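Long-range contact in hypothetical protein S4005 (Shigella flexneri 2a, PDB 1Z67), which is of unknown function but has a new all-helical fold containing a homeodomain-like motif, which is consistent with, but does not establish, DNA binding: residues L51-V64 / P101-V113. Sequence-based numbering, arbitrary orientation.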
loop_
_atom_site.group_PDB
_atom_site.type_symbol
_atom_site.label_atom_id
_atom_site.label_comp_id
_atom_site.label_asym_id
_atom_site.label_seq_id
_atom_site.Cartn_x
_atom_site.Cartn_y
_atom_site.Cartn_z
ATOM N N LEU A 51 -6.414 -11.373 0.268
ATOM C CA LEU A 51 -5.208 -11.126 1.057
ATOM C C LEU A 51 -4.359 -12.408 1.261
ATOM O O LEU A 51 -3.122 -12.363 1.222
ATOM C CB LEU A 51 -5.568 -10.500 2.403
ATOM C CG LEU A 51 -4.425 -10.404 3.423
ATOM C CD1 LEU A 51 -3.235 -9.572 2.926
ATOM C CD2 LEU A 51 -4.999 -9.822 4.721
ATOM N N SER A 52 -5.010 -13.548 1.511
ATOM C CA SER A 52 -4.259 -14.799 1.750
ATOM C C SER A 52 -3.364 -15.171 0.558
ATOM O O SER A 52 -2.308 -15.776 0.752
ATOM C CB SER A 52 -5.199 -15.960 2.116
ATOM O OG SER A 52 -5.905 -16.400 0.969
ATOM N N THR A 53 -3.761 -14.772 -0.653
ATOM C CA THR A 53 -2.958 -15.095 -1.833
ATOM C C THR A 53 -1.688 -14.206 -1.892
ATOM O O THR A 53 -0.653 -14.609 -2.411
ATOM C CB THR A 53 -3.758 -14.933 -3.161
ATOM O OG1 THR A 53 -3.981 -13.541 -3.463
ATOM C CG2 THR A 53 -5.103 -15.682 -3.102
ATOM N N TRP A 54 -1.777 -12.993 -1.354
ATOM C CA TRP A 54 -0.602 -12.094 -1.268
ATOM C C TRP A 54 0.366 -12.554 -0.202
ATOM O O TRP A 54 1.597 -12.519 -0.411
ATOM C CB TRP A 54 -1.040 -10.694 -0.922
ATOM C CG TRP A 54 -2.121 -10.115 -1.815
ATOM C CD1 TRP A 54 -2.543 -10.597 -3.026
ATOM C CD2 TRP A 54 -2.899 -8.941 -1.557
ATOM N NE1 TRP A 54 -3.545 -9.820 -3.523
ATOM C CE2 TRP A 54 -3.795 -8.792 -2.644
ATOM C CE3 TRP A 54 -2.940 -8.011 -0.495
ATOM C CZ2 TRP A 54 -4.719 -7.721 -2.710
ATOM C CZ3 TRP A 54 -3.835 -6.954 -0.550
ATOM C CH2 TRP A 54 -4.736 -6.829 -1.637
ATOM N N LEU A 55 -0.175 -13.039 0.920
ATOM C CA LEU A 55 0.664 -13.512 2.031
ATOM C C LEU A 55 1.417 -14.820 1.693
ATOM O O LEU A 55 2.525 -15.066 2.183
ATOM C CB LEU A 55 -0.213 -13.719 3.282
ATOM C CG LEU A 55 -0.763 -12.403 3.852
ATOM C CD1 LEU A 55 -1.748 -12.742 4.977
ATOM C CD2 LEU A 55 0.380 -11.509 4.394
ATOM N N SER A 56 0.784 -15.655 0.891
ATOM C CA SER A 56 1.351 -16.970 0.543
ATOM C C SER A 56 2.719 -16.781 -0.126
ATOM O O SER A 56 2.911 -15.823 -0.918
ATOM C CB SER A 56 0.408 -17.664 -0.428
ATOM O OG SER A 56 0.980 -18.878 -0.866
ATOM N N ASN A 57 3.676 -17.664 0.192
ATOM C CA ASN A 57 4.976 -17.672 -0.504
ATOM C C ASN A 57 5.033 -18.669 -1.655
ATOM O O ASN A 57 6.088 -18.862 -2.268
ATOM C CB ASN A 57 6.180 -17.816 0.467
ATOM C CG ASN A 57 6.113 -19.060 1.371
ATOM O OD1 ASN A 57 5.499 -20.087 1.038
ATOM N ND2 ASN A 57 6.773 -18.965 2.536
ATOM N N GLN A 58 3.893 -19.297 -1.957
ATOM C CA GLN A 58 3.799 -20.217 -3.099
ATOM C C GLN A 58 2.870 -19.696 -4.191
ATOM O O GLN A 58 3.097 -19.973 -5.356
ATOM C CB GLN A 58 3.289 -21.582 -2.606
ATOM C CG GLN A 58 3.608 -22.780 -3.511
ATOM C CD GLN A 58 3.064 -24.101 -2.963
ATOM O OE1 GLN A 58 3.156 -25.141 -3.616
ATOM N NE2 GLN A 58 2.497 -24.061 -1.760
ATOM N N GLN A 59 1.831 -18.959 -3.807
ATOM C CA GLN A 59 0.762 -18.531 -4.725
ATOM C C GLN A 59 1.062 -17.185 -5.392
ATOM O O GLN A 59 1.772 -16.352 -4.829
ATOM C CB GLN A 59 -0.576 -18.452 -3.992
ATOM C CG GLN A 59 -1.083 -19.793 -3.481
ATOM C CD GLN A 59 -1.933 -19.673 -2.227
ATOM O OE1 GLN A 59 -1.822 -20.494 -1.317
ATOM N NE2 GLN A 59 -2.780 -18.651 -2.172
ATOM N N ARG A 60 0.510 -16.989 -6.588
ATOM C CA ARG A 60 0.531 -15.695 -7.261
ATOM C C ARG A 60 -0.498 -14.764 -6.619
ATOM O O ARG A 60 -1.554 -15.216 -6.161
ATOM C CB ARG A 60 0.243 -15.849 -8.767
ATOM C CG ARG A 60 1.462 -16.226 -9.610
ATOM C CD ARG A 60 1.146 -16.248 -11.120
ATOM N NE ARG A 60 1.293 -14.914 -11.709
ATOM C CZ ARG A 60 2.314 -14.512 -12.469
ATOM N NH1 ARG A 60 3.293 -15.359 -12.796
ATOM N NH2 ARG A 60 2.341 -13.260 -12.932
ATOM N N ASN A 61 -0.184 -13.476 -6.580
ATOM C CA ASN A 61 -1.108 -12.487 -6.014
ATOM C C ASN A 61 -2.391 -12.401 -6.815
ATOM O O ASN A 61 -2.333 -12.110 -8.015
ATOM C CB ASN A 61 -0.504 -11.078 -6.015
ATOM C CG ASN A 61 0.705 -10.933 -5.129
ATOM O OD1 ASN A 61 0.959 -11.736 -4.227
ATOM N ND2 ASN A 61 1.477 -9.885 -5.392
ATOM N N GLN A 62 -3.541 -12.636 -6.167
ATOM C CA GLN A 62 -4.853 -12.356 -6.772
ATOM C C GLN A 62 -5.098 -10.851 -6.970
ATOM O O GLN A 62 -4.779 -10.038 -6.108
ATOM C CB GLN A 62 -5.990 -12.977 -5.961
ATOM C CG GLN A 62 -7.362 -12.904 -6.675
ATOM C CD GLN A 62 -8.433 -13.821 -6.054
ATOM O OE1 GLN A 62 -8.117 -14.774 -5.338
ATOM N NE2 GLN A 62 -9.698 -13.529 -6.334
ATOM N N SER A 63 -5.647 -10.476 -8.123
ATOM C CA SER A 63 -5.940 -9.073 -8.408
ATOM C C SER A 63 -7.032 -8.528 -7.474
ATOM O O SER A 63 -7.841 -9.285 -6.941
ATOM C CB SER A 63 -6.395 -8.941 -9.869
ATOM O OG SER A 63 -6.988 -7.682 -10.139
ATOM N N VAL A 64 -6.983 -7.217 -7.224
ATOM C CA VAL A 64 -7.985 -6.480 -6.460
ATOM C C VAL A 64 -8.229 -5.163 -7.186
ATOM O O VAL A 64 -7.309 -4.619 -7.822
ATOM C CB VAL A 64 -7.500 -6.252 -4.984
ATOM C CG1 VAL A 64 -6.271 -5.332 -4.916
ATOM C CG2 VAL A 64 -8.625 -5.734 -4.041
ATOM N N PRO A 101 -0.689 -5.121 -3.086
ATOM C CA PRO A 101 -0.429 -6.557 -3.109
ATOM C C PRO A 101 1.063 -6.856 -3.186
ATOM O O PRO A 101 1.529 -7.801 -2.528
ATOM C CB PRO A 101 -1.163 -7.048 -4.368
ATOM C CG PRO A 101 -2.200 -6.003 -4.609
ATOM C CD PRO A 101 -1.546 -4.695 -4.223
ATOM N N LYS A 102 1.812 -6.047 -3.932
ATOM C CA LYS A 102 3.271 -6.261 -4.053
ATOM C C LYS A 102 3.978 -5.956 -2.743
ATOM O O LYS A 102 4.906 -6.676 -2.324
ATOM C CB LYS A 102 3.839 -5.345 -5.131
ATOM C CG LYS A 102 3.235 -5.617 -6.496
ATOM C CD LYS A 102 3.825 -4.705 -7.556
ATOM C CE LYS A 102 3.585 -5.278 -8.923
ATOM N NZ LYS A 102 2.330 -4.750 -9.458
ATOM N N ILE A 103 3.489 -4.938 -2.047
ATOM C CA ILE A 103 4.055 -4.585 -0.745
ATOM C C ILE A 103 3.820 -5.687 0.276
ATOM O O ILE A 103 4.747 -6.125 0.995
ATOM C CB ILE A 103 3.516 -3.222 -0.258
ATOM C CG1 ILE A 103 4.118 -2.087 -1.122
ATOM C CG2 ILE A 103 3.877 -2.995 1.218
ATOM C CD1 ILE A 103 3.338 -0.760 -1.005
ATOM N N ILE A 104 2.580 -6.171 0.341
ATOM C CA ILE A 104 2.228 -7.210 1.325
ATOM C C ILE A 104 2.967 -8.490 0.999
ATOM O O ILE A 104 3.523 -9.106 1.909
ATOM C CB ILE A 104 0.714 -7.373 1.432
ATOM C CG1 ILE A 104 0.187 -6.083 2.076
ATOM C CG2 ILE A 104 0.365 -8.689 2.212
ATOM C CD1 ILE A 104 -1.304 -5.977 2.078
ATOM N N ASP A 105 3.040 -8.848 -0.284
ATOM C CA ASP A 105 3.792 -10.039 -0.703
ATOM C C ASP A 105 5.278 -9.924 -0.276
ATOM O O ASP A 105 5.855 -10.822 0.331
ATOM C CB ASP A 105 3.680 -10.277 -2.200
ATOM C CG ASP A 105 4.699 -11.307 -2.715
ATOM O OD1 ASP A 105 4.613 -12.490 -2.334
ATOM O OD2 ASP A 105 5.588 -10.928 -3.508
ATOM N N ALA A 106 5.882 -8.778 -0.560
ATOM C CA ALA A 106 7.294 -8.518 -0.209
ATOM C C ALA A 106 7.555 -8.584 1.309
ATOM O O ALA A 106 8.647 -9.020 1.753
ATOM C CB ALA A 106 7.717 -7.174 -0.768
ATOM N N LEU A 107 6.557 -8.180 2.098
ATOM C CA LEU A 107 6.651 -8.208 3.573
ATOM C C LEU A 107 6.432 -9.578 4.210
ATOM O O LEU A 107 6.560 -9.710 5.426
ATOM C CB LEU A 107 5.696 -7.185 4.216
ATOM C CG LEU A 107 6.034 -5.699 3.979
ATOM C CD1 LEU A 107 4.846 -4.839 4.434
ATOM C CD2 LEU A 107 7.343 -5.280 4.662
ATOM N N SER A 108 6.116 -10.573 3.401
ATOM C CA SER A 108 5.732 -11.887 3.955
ATOM C C SER A 108 6.424 -13.068 3.271
ATOM O O SER A 108 5.765 -14.039 2.862
ATOM C CB SER A 108 4.197 -12.046 3.892
ATOM O OG SER A 108 3.707 -11.841 2.545
ATOM N N PRO A 109 7.780 -13.039 3.223
ATOM C CA PRO A 109 8.469 -14.153 2.587
ATOM C C PRO A 109 8.254 -15.461 3.366
ATOM O O PRO A 109 8.347 -16.535 2.784
ATOM C CB PRO A 109 9.954 -13.737 2.641
ATOM C CG PRO A 109 10.031 -12.830 3.835
ATOM C CD PRO A 109 8.731 -12.034 3.747
ATOM N N GLN A 110 7.980 -15.363 4.670
ATOM C CA GLN A 110 7.710 -16.560 5.481
ATOM C C GLN A 110 6.213 -16.930 5.515
ATOM O O GLN A 110 5.823 -17.870 6.224
ATOM C CB GLN A 110 8.341 -16.426 6.890
ATOM C CG GLN A 110 7.672 -15.396 7.833
ATOM C CD GLN A 110 8.110 -13.938 7.638
ATOM O OE1 GLN A 110 8.499 -13.508 6.539
ATOM N NE2 GLN A 110 8.015 -13.159 8.716
ATOM N N GLY A 111 5.393 -16.194 4.754
ATOM C CA GLY A 111 3.954 -16.441 4.635
ATOM C C GLY A 111 3.054 -15.630 5.572
ATOM O O GLY A 111 1.832 -15.837 5.605
ATOM N N GLU A 112 3.656 -14.759 6.377
ATOM C CA GLU A 112 2.917 -13.801 7.200
ATOM C C GLU A 112 3.772 -12.551 7.242
ATOM O O GLU A 112 4.981 -12.589 6.961
ATOM C CB GLU A 112 2.601 -14.325 8.622
ATOM C CG GLU A 112 3.844 -14.704 9.387
ATOM C CD GLU A 112 3.616 -15.015 10.864
ATOM O OE1 GLU A 112 2.446 -15.130 11.308
ATOM O OE2 GLU A 112 4.647 -15.121 11.584
ATOM N N VAL A 113 3.130 -11.454 7.603
ATOM C CA VAL A 113 3.874 -10.184 7.683
ATOM C C VAL A 113 4.828 -10.158 8.881
ATOM O O VAL A 113 4.417 -10.410 9.979
ATOM C CB VAL A 113 2.936 -8.967 7.521
ATOM C CG1 VAL A 113 3.640 -7.638 7.870
ATOM C CG2 VAL A 113 2.474 -8.946 6.063
HETATM O O HOH W 1 4.277 -13.615 0.309
HETATM O O HOH W 2 4.410 -9.265 -5.599
#
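With CG of W54 set opposite its own carbonyl carbon (chi1 -53°) and CG1 of I104 placed likewise on its helix, the indole and the isoleucine are brought together where helix 48-55 packs on the C-terminal end of helix 89-106, in the all-helical fold of YidB with its homeodomain motif. The axes of 51-55 and 101-106 come within 8.5 Å at 49°. P101 supplies a CH-pi contact: its CB lies 3.7 Å from the centroid of the five-membered ring of W54, nearly on the ring normal, while its CG lies over CZ2 and CE2 of the six-membered ring. L51 CA borders the opposite face, and I104 CD1 meets the edge at W54 CE3. Rotation of the indole is further fixed by the loop after the helix, since W54 NE1 donates a hydrogen bond to a lone pair of Q62 O (2.9 Å), almost in the ring plane. I104 CG2 packs instead on L55 CD2, 3.6 Å away, and on L51 CD1; L39 of helix 35-44 extends this apolar cluster. Where the two helices end, the contact becomes polar. Water 1 lies 2.9 Å from each of D105 OD1, S56 O and S108 OG and can donate to at most two of them at a time. S108 OG itself gives its proton to I104 O. G111, closing a type I turn from S108, brings its CA to 3.2 Å from L55 O in a CA-H...O contact. Beyond it the N57 amide reaches the same turn, ND2 donating to P109 O at 2.9 Å and 166°, with the acceptor close to the amide plane.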